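PDB 6IWD: HPV18 E7 from Human papillomavirus type 18, which probably drives quiescent host cells from G1 into S phase, giving the virus access to the cellular DNA replication machinery. Local coordinates for residues T10-C15 with E19-L24; R34-Q37 with T43-F46. All blocks are in the same frame, centred on the assembly; numbering follows the deposited sequence.

The C-terminal zinc-binding domain of E7 illustrates how a very small fold builds its interior from a hairpin, a helix and a short strand. Interaction 1 comes first along the chain and pairs strands 7-14 and 21-28; interaction 2 follows, bringing helix 30-41 against the segment that ends in strand 45-46. Their centres lie 12 Å apart, on opposite sides of the chain's centre, yet they meet directly: L24 CD1 packs 3.6 Å from F46 CZ, and M11 CG lies 3.9 Å from F36 CE2. Sheet and helix therefore share one apolar interior, while the turn end of the hairpin reaches the zinc ion.

Interaction 1 (T10-C15 with E19-L24); sequences TMLCMC and EARIEL. With ZN (zinc ion), chain F; PO4 (phosphate ion), chain E.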
ATOM      1  N   THR B  10      16.316   3.606  -3.492  1.00 25.76           N
ATOM      2  CA  THR B  10      16.135   5.042  -3.644  1.00 28.32           C
ATOM      3  C   THR B  10      14.946   5.308  -4.556  1.00 27.88           C
ATOM      4  O   THR B  10      14.841   4.717  -5.633  1.00 30.06           O
ATOM      5  CB  THR B  10      17.389   5.721  -4.200  1.00 32.67           C
ATOM      6  OG1 THR B  10      18.485   5.483  -3.313  1.00 34.67           O
ATOM      7  CG2 THR B  10      17.172   7.233  -4.305  1.00 34.44           C
ATOM      8  N   MET B  11      14.051   6.185  -4.113  1.00 24.82           N
ATOM      9  CA  MET B  11      12.897   6.611  -4.894  1.00 23.38           C
ATOM     10  C   MET B  11      13.100   8.058  -5.320  1.00 27.49           C
ATOM     11  O   MET B  11      13.201   8.948  -4.469  1.00 27.14           O
ATOM     12  CB  MET B  11      11.608   6.483  -4.086  1.00 28.68           C
ATOM     13  CG  MET B  11      11.240   5.065  -3.697  1.00 31.24           C
ATOM     14  SD  MET B  11      10.460   4.166  -5.051  1.00 33.25           S
ATOM     15  CE  MET B  11       9.115   5.276  -5.463  1.00 26.73           C
ATOM     16  N   LEU B  12      13.150   8.294  -6.628  1.00 21.39           N
ATOM     17  CA  LEU B  12      13.172   9.645  -7.180  1.00 23.72           C
ATOM     18  C   LEU B  12      11.761  10.064  -7.559  1.00 19.80           C
ATOM     19  O   LEU B  12      11.043   9.317  -8.225  1.00 20.71           O
ATOM     20  CB  LEU B  12      14.084   9.730  -8.404  1.00 28.21           C
ATOM     21  CG  LEU B  12      15.578   9.628  -8.098  1.00 34.90           C
ATOM     22  CD1 LEU B  12      16.327   9.027  -9.282  1.00 37.51           C
ATOM     23  CD2 LEU B  12      16.110  11.015  -7.758  1.00 42.20           C
ATOM     24  N   CYS B  13      11.356  11.244  -7.111  1.00 23.71           N
ATOM     25  CA  CYS B  13      10.041  11.763  -7.453  1.00 21.46           C
ATOM     26  C   CYS B  13      10.147  13.277  -7.554  1.00 25.99           C
ATOM     27  O   CYS B  13      11.210  13.860  -7.325  1.00 29.74           O
ATOM     28  CB  CYS B  13       8.987  11.320  -6.429  1.00 23.22           C
ATOM     29  SG  CYS B  13       9.322  11.790  -4.682  1.00 27.30           S
ATOM     30  N   MET B  14       9.031  13.909  -7.902  1.00 24.39           N
ATOM     31  CA  MET B  14       8.952  15.351  -8.065  1.00 28.39           C
ATOM     32  C   MET B  14       8.069  15.939  -6.969  1.00 27.79           C
ATOM     33  O   MET B  14       7.033  15.365  -6.622  1.00 24.72           O
ATOM     34  CB  MET B  14       8.389  15.702  -9.448  1.00 25.58           C
ATOM     35  CG  MET B  14       8.481  17.177  -9.832  1.00 36.73           C
ATOM     36  SD  MET B  14       7.535  17.617 -11.330  1.00 38.28           S
ATOM     37  CE  MET B  14       5.868  17.216 -10.782  1.00 33.98           C
ATOM     38  N   CYS B  15       8.488  17.074  -6.411  1.00 26.71           N
ATOM     39  CA  CYS B  15       7.618  17.798  -5.496  1.00 29.86           C
ATOM     40  C   CYS B  15       6.328  18.191  -6.207  1.00 29.69           C
ATOM     41  O   CYS B  15       6.344  18.654  -7.350  1.00 30.99           O
ATOM     42  CB  CYS B  15       8.315  19.043  -4.953  1.00 34.09           C
ATOM     43  SG  CYS B  15       7.221  20.066  -3.932  1.00 31.51           S
ATOM     44  N   GLU B  19       8.176  21.332  -8.733  1.00 42.40           N
ATOM     45  CA  GLU B  19       8.938  20.661  -9.786  1.00 45.41           C
ATOM     46  C   GLU B  19      10.336  20.224  -9.344  1.00 41.73           C
ATOM     47  O   GLU B  19      11.043  19.578 -10.133  1.00 42.89           O
ATOM     48  CB  GLU B  19       9.068  21.536 -11.045  1.00 46.98           C
ATOM     49  CG  GLU B  19       8.845  20.844 -12.380  1.00 48.82           C
ATOM     50  CD  GLU B  19       8.617  21.846 -13.507  1.00 49.59           C
ATOM     51  OE1 GLU B  19       9.277  21.740 -14.564  1.00 50.20           O
ATOM     52  OE2 GLU B  19       7.776  22.751 -13.330  1.00 54.65           O
ATOM     53  N   ALA B  20      10.771  20.549  -8.129  1.00 38.33           N
ATOM     54  CA  ALA B  20      12.074  20.082  -7.675  1.00 42.10           C
ATOM     55  C   ALA B  20      12.058  18.570  -7.480  1.00 36.93           C
ATOM     56  O   ALA B  20      11.036  17.982  -7.117  1.00 36.74           O
ATOM     57  CB  ALA B  20      12.480  20.764  -6.370  1.00 38.61           C
ATOM     58  N   ARG B  21      13.203  17.942  -7.737  1.00 33.70           N
ATOM     59  CA  ARG B  21      13.338  16.502  -7.565  1.00 33.98           C
ATOM     60  C   ARG B  21      13.569  16.154  -6.099  1.00 35.44           C
ATOM     61  O   ARG B  21      14.320  16.830  -5.390  1.00 37.47           O
ATOM     62  CB  ARG B  21      14.492  15.964  -8.414  1.00 40.26           C
ATOM     63  CG  ARG B  21      14.282  16.113  -9.905  1.00 41.24           C
ATOM     64  CD  ARG B  21      15.611  16.130 -10.626  1.00 49.33           C
ATOM     65  NE  ARG B  21      16.318  14.863 -10.483  1.00 50.93           N
ATOM     66  CZ  ARG B  21      16.410  13.950 -11.446  1.00 54.60           C
ATOM     67  NH1 ARG B  21      15.839  14.173 -12.623  1.00 52.98           N
ATOM     68  NH2 ARG B  21      17.077  12.820 -11.235  1.00 49.89           N
ATOM     69  N   ILE B  22      12.919  15.086  -5.648  1.00 29.95           N
ATOM     70  CA  ILE B  22      13.032  14.611  -4.277  1.00 28.10           C
ATOM     71  C   ILE B  22      13.644  13.223  -4.310  1.00 25.02           C
ATOM     72  O   ILE B  22      13.195  12.362  -5.073  1.00 26.65           O
ATOM     73  CB  ILE B  22      11.665  14.584  -3.568  1.00 26.64           C
ATOM     74  CG1 ILE B  22      11.078  15.990  -3.488  1.00 27.01           C
ATOM     75  CG2 ILE B  22      11.788  13.940  -2.190  1.00 25.74           C
ATOM     76  CD1 ILE B  22       9.656  16.016  -2.966  1.00 29.66           C
ATOM     77  N   GLU B  23      14.658  13.009  -3.485  1.00 25.56           N
ATOM     78  CA  GLU B  23      15.313  11.716  -3.341  1.00 30.62           C
ATOM     79  C   GLU B  23      14.911  11.136  -1.986  1.00 29.69           C
ATOM     80  O   GLU B  23      15.284  11.677  -0.942  1.00 32.92           O
ATOM     81  CB  GLU B  23      16.824  11.875  -3.454  1.00 35.56           C
ATOM     82  CG  GLU B  23      17.513  10.839  -4.320  1.00 46.33           C
ATOM     83  CD  GLU B  23      18.873  11.312  -4.816  1.00 53.68           C
ATOM     84  OE1 GLU B  23      18.941  12.392  -5.454  1.00 51.32           O
ATOM     85  OE2 GLU B  23      19.876  10.608  -4.555  1.00 58.24           O
ATOM     86  N   LEU B  24      14.141  10.050  -2.004  1.00 25.78           N
ATOM     87  CA  LEU B  24      13.762   9.330  -0.793  1.00 26.72           C
ATOM     88  C   LEU B  24      14.542   8.027  -0.732  1.00 26.08           C
ATOM     89  O   LEU B  24      14.608   7.291  -1.722  1.00 27.35           O
ATOM     90  CB  LEU B  24      12.264   9.032  -0.761  1.00 23.01           C
ATOM     91  CG  LEU B  24      11.309  10.204  -0.902  1.00 24.94           C
ATOM     92  CD1 LEU B  24       9.900   9.680  -1.022  1.00 22.86           C
ATOM     93  CD2 LEU B  24      11.447  11.130   0.293  1.00 25.11           C
TER
HETATM   94 ZN    ZN F 201       8.719  22.106  -3.695  1.00 41.35          ZN
HETATM   95  P   PO4 E1203      15.680  12.474 -15.291  1.00 58.54           P
HETATM   96  O1  PO4 E1203      15.302  13.927 -15.081  1.00 45.63           O
HETATM   97  O2  PO4 E1203      16.519  12.292 -16.539  1.00 47.81           O
HETATM   98  O3  PO4 E1203      16.481  12.013 -14.094  1.00 53.94           O
HETATM   99  O4  PO4 E1203      14.419  11.642 -15.419  1.00 45.96           O
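The β-hairpin of the E7 zinc-binding domain pairs M11 with L24 and C13 with I22 as antiparallel hydrogen-bonded pairs, and L12 with E23 and M14 with R21 as non-hydrogen-bonded ones. M11 N reaches L24 O at 2.7 Å in a nearly straight bond (172°), and M11 O accepts L24 N in return. C13 and I22 repeat the exchange, with I22 N to C13 O at 2.7 Å, and the bond from C15 N to A20 O (2.8 Å) is the last backbone bond before the turn.

M11, C13, I22 and L24 face inward; M11 and C13 also meet F40 of helix 30-41. With chi1 at 57°, C13 SG is tucked between its own N and carbonyl carbon and rests 3.8 Å from I22 CB. On the opposite face of the hairpin, L12 and E23 lie side by side, CD2 against CG, and M14 runs alongside E19, bringing SD 3.6 Å from E19 CG. The R21 guanidinium turns its edge to a phosphate ion, probably from the crystallisation liquor, whose P lies in its plane; NH1 and NH2 both donate to O3, and a bound chain of another protein also holds this ion.

Where the hairpin meets the metal, C18, C48 and C51 complete the zinc site; C15 SG binds the zinc ion at 2.5 Å, while C15 CB packs 3.9 Å from I22 CD1.

Interaction 2 (R34-Q37 with T43-F46); sequences RAFQ and TLSF
R34 NH1 is gripped twice: it donates to Q37 OE1 at 3.0 Å, one turn along helix 30-41, and, outside the two segments, forms a salt bridge with an acidic side chain on a chain of another protein. The first bond lies in the amide plane of Q37 and uses a lone pair of OE1, although OE1 itself sits 21° out of the guanidinium plane. This polar pair belongs to one side of the helix; F36 reaches across to 43-46 from another.

F36 swings its ring out from the helix toward 43-46, a course set by chi1 of -174°, which places CG opposite the backbone N. Its CE1 meets L44 CD2 at 3.9 Å, the two side chains crossing at about a right angle, and its CZ meets F46 CZ at the same separation of 3.9 Å. F46 comes from the opposite direction, its CZ in the plane of the F36 ring. F40 adds an edge-to-face partner for F36, and S45 and F46 pair with an antiparallel strand of the second subunit.

F36 lies in a predicted nuclear export signal, yet its ring is buried here. Apolar packing thus joins the helix to strand 45-46 and the loop residue before it, beside a dimer interface where the sheet continues.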
ATOM      1  N   ARG B  34       7.183  -2.386  -3.667  1.00 14.15           N
ATOM      2  CA  ARG B  34       6.199  -2.337  -4.752  1.00 15.06           C
ATOM      3  C   ARG B  34       4.947  -1.592  -4.313  1.00 14.44           C
ATOM      4  O   ARG B  34       4.399  -0.779  -5.070  1.00 12.27           O
ATOM      5  CB  ARG B  34       5.827  -3.753  -5.201  1.00 13.27           C
ATOM      6  CG  ARG B  34       5.050  -3.789  -6.507  1.00 17.55           C
ATOM      7  CD  ARG B  34       5.977  -3.472  -7.654  1.00 19.15           C
ATOM      8  NE  ARG B  34       6.837  -4.617  -7.927  1.00 18.30           N
ATOM      9  CZ  ARG B  34       8.071  -4.549  -8.417  1.00 20.63           C
ATOM     10  NH1 ARG B  34       8.650  -3.381  -8.673  1.00 17.27           N
ATOM     11  NH2 ARG B  34       8.739  -5.668  -8.617  1.00 18.14           N
ATOM     12  N   ALA B  35       4.484  -1.859  -3.087  1.00 14.14           N
ATOM     13  CA  ALA B  35       3.298  -1.178  -2.578  1.00 12.11           C
ATOM     14  C   ALA B  35       3.509   0.331  -2.511  1.00 13.11           C
ATOM     15  O   ALA B  35       2.594   1.109  -2.809  1.00 13.76           O
ATOM     16  CB  ALA B  35       2.935  -1.738  -1.202  1.00 12.66           C
ATOM     17  N   PHE B  36       4.709   0.756  -2.106  1.00 12.66           N
ATOM     18  CA  PHE B  36       5.060   2.171  -2.047  1.00 12.78           C
ATOM     19  C   PHE B  36       5.096   2.792  -3.443  1.00 13.93           C
ATOM     20  O   PHE B  36       4.553   3.882  -3.662  1.00 13.32           O
ATOM     21  CB  PHE B  36       6.413   2.302  -1.336  1.00 14.89           C
ATOM     22  CG  PHE B  36       6.856   3.722  -1.052  1.00 17.18           C
ATOM     23  CD1 PHE B  36       5.959   4.697  -0.655  1.00 19.69           C
ATOM     24  CD2 PHE B  36       8.205   4.049  -1.114  1.00 21.68           C
ATOM     25  CE1 PHE B  36       6.396   6.002  -0.384  1.00 21.27           C
ATOM     26  CE2 PHE B  36       8.645   5.341  -0.833  1.00 21.87           C
ATOM     27  CZ  PHE B  36       7.743   6.312  -0.464  1.00 21.34           C
ATOM     28  N   GLN B  37       5.728   2.103  -4.403  1.00 14.42           N
ATOM     29  CA  GLN B  37       5.695   2.538  -5.803  1.00 13.64           C
ATOM     30  C   GLN B  37       4.257   2.727  -6.290  1.00 14.24           C
ATOM     31  O   GLN B  37       3.924   3.745  -6.903  1.00 14.88           O
ATOM     32  CB  GLN B  37       6.447   1.517  -6.675  1.00 14.49           C
ATOM     33  CG  GLN B  37       7.955   1.493  -6.445  1.00 13.98           C
ATOM     34  CD  GLN B  37       8.647   0.312  -7.123  1.00 18.48           C
ATOM     35  OE1 GLN B  37       8.039  -0.737  -7.361  1.00 14.87           O
ATOM     36  NE2 GLN B  37       9.933   0.482  -7.434  1.00 16.91           N
ATOM     37  N   THR B  43      -2.519   8.461  -5.693  1.00 20.93           N
ATOM     38  CA  THR B  43      -2.560   9.890  -5.401  1.00 22.16           C
ATOM     39  C   THR B  43      -1.412  10.405  -4.543  1.00 24.22           C
ATOM     40  O   THR B  43      -1.337  11.620  -4.320  1.00 29.50           O
ATOM     41  CB  THR B  43      -3.883  10.276  -4.703  1.00 25.04           C
ATOM     42  OG1 THR B  43      -3.883   9.797  -3.348  1.00 19.21           O
ATOM     43  CG2 THR B  43      -5.084   9.691  -5.441  1.00 24.26           C
ATOM     44  N   LEU B  44      -0.530   9.544  -4.046  1.00 22.20           N
ATOM     45  CA  LEU B  44       0.471   9.975  -3.072  1.00 21.61           C
ATOM     46  C   LEU B  44       1.552  10.805  -3.757  1.00 23.08           C
ATOM     47  O   LEU B  44       2.168  10.357  -4.727  1.00 20.10           O
ATOM     48  CB  LEU B  44       1.091   8.768  -2.376  1.00 22.22           C
ATOM     49  CG  LEU B  44       2.176   9.034  -1.321  1.00 21.07           C
ATOM     50  CD1 LEU B  44       1.528   9.638  -0.087  1.00 22.03           C
ATOM     51  CD2 LEU B  44       2.954   7.760  -0.940  1.00 22.74           C
ATOM     52  N   SER B  45       1.779  12.015  -3.244  1.00 20.20           N
ATOM     53  CA  SER B  45       2.807  12.930  -3.716  1.00 21.69           C
ATOM     54  C   SER B  45       3.554  13.494  -2.519  1.00 25.24           C
ATOM     55  O   SER B  45       2.976  13.670  -1.446  1.00 25.17           O
ATOM     56  CB  SER B  45       2.213  14.103  -4.528  1.00 26.82           C
ATOM     57  OG  SER B  45       1.594  13.664  -5.727  1.00 30.81           O
ATOM     58  N   PHE B  46       4.832  13.800  -2.712  1.00 21.19           N
ATOM     59  CA  PHE B  46       5.646  14.398  -1.664  1.00 20.88           C
ATOM     60  C   PHE B  46       5.861  15.887  -1.909  1.00 25.97           C
ATOM     61  O   PHE B  46       5.881  16.356  -3.050  1.00 26.78           O
ATOM     62  CB  PHE B  46       6.992  13.686  -1.549  1.00 24.14           C
ATOM     63  CG  PHE B  46       6.899  12.381  -0.838  1.00 23.50           C
ATOM     64  CD1 PHE B  46       6.416  11.257  -1.496  1.00 18.92           C
ATOM     65  CD2 PHE B  46       7.244  12.282   0.506  1.00 22.75           C
ATOM     66  CE1 PHE B  46       6.297  10.044  -0.828  1.00 22.61           C
ATOM     67  CE2 PHE B  46       7.141  11.077   1.176  1.00 22.23           C
ATOM     68  CZ  PHE B  46       6.669   9.951   0.510  1.00 21.96           C
TER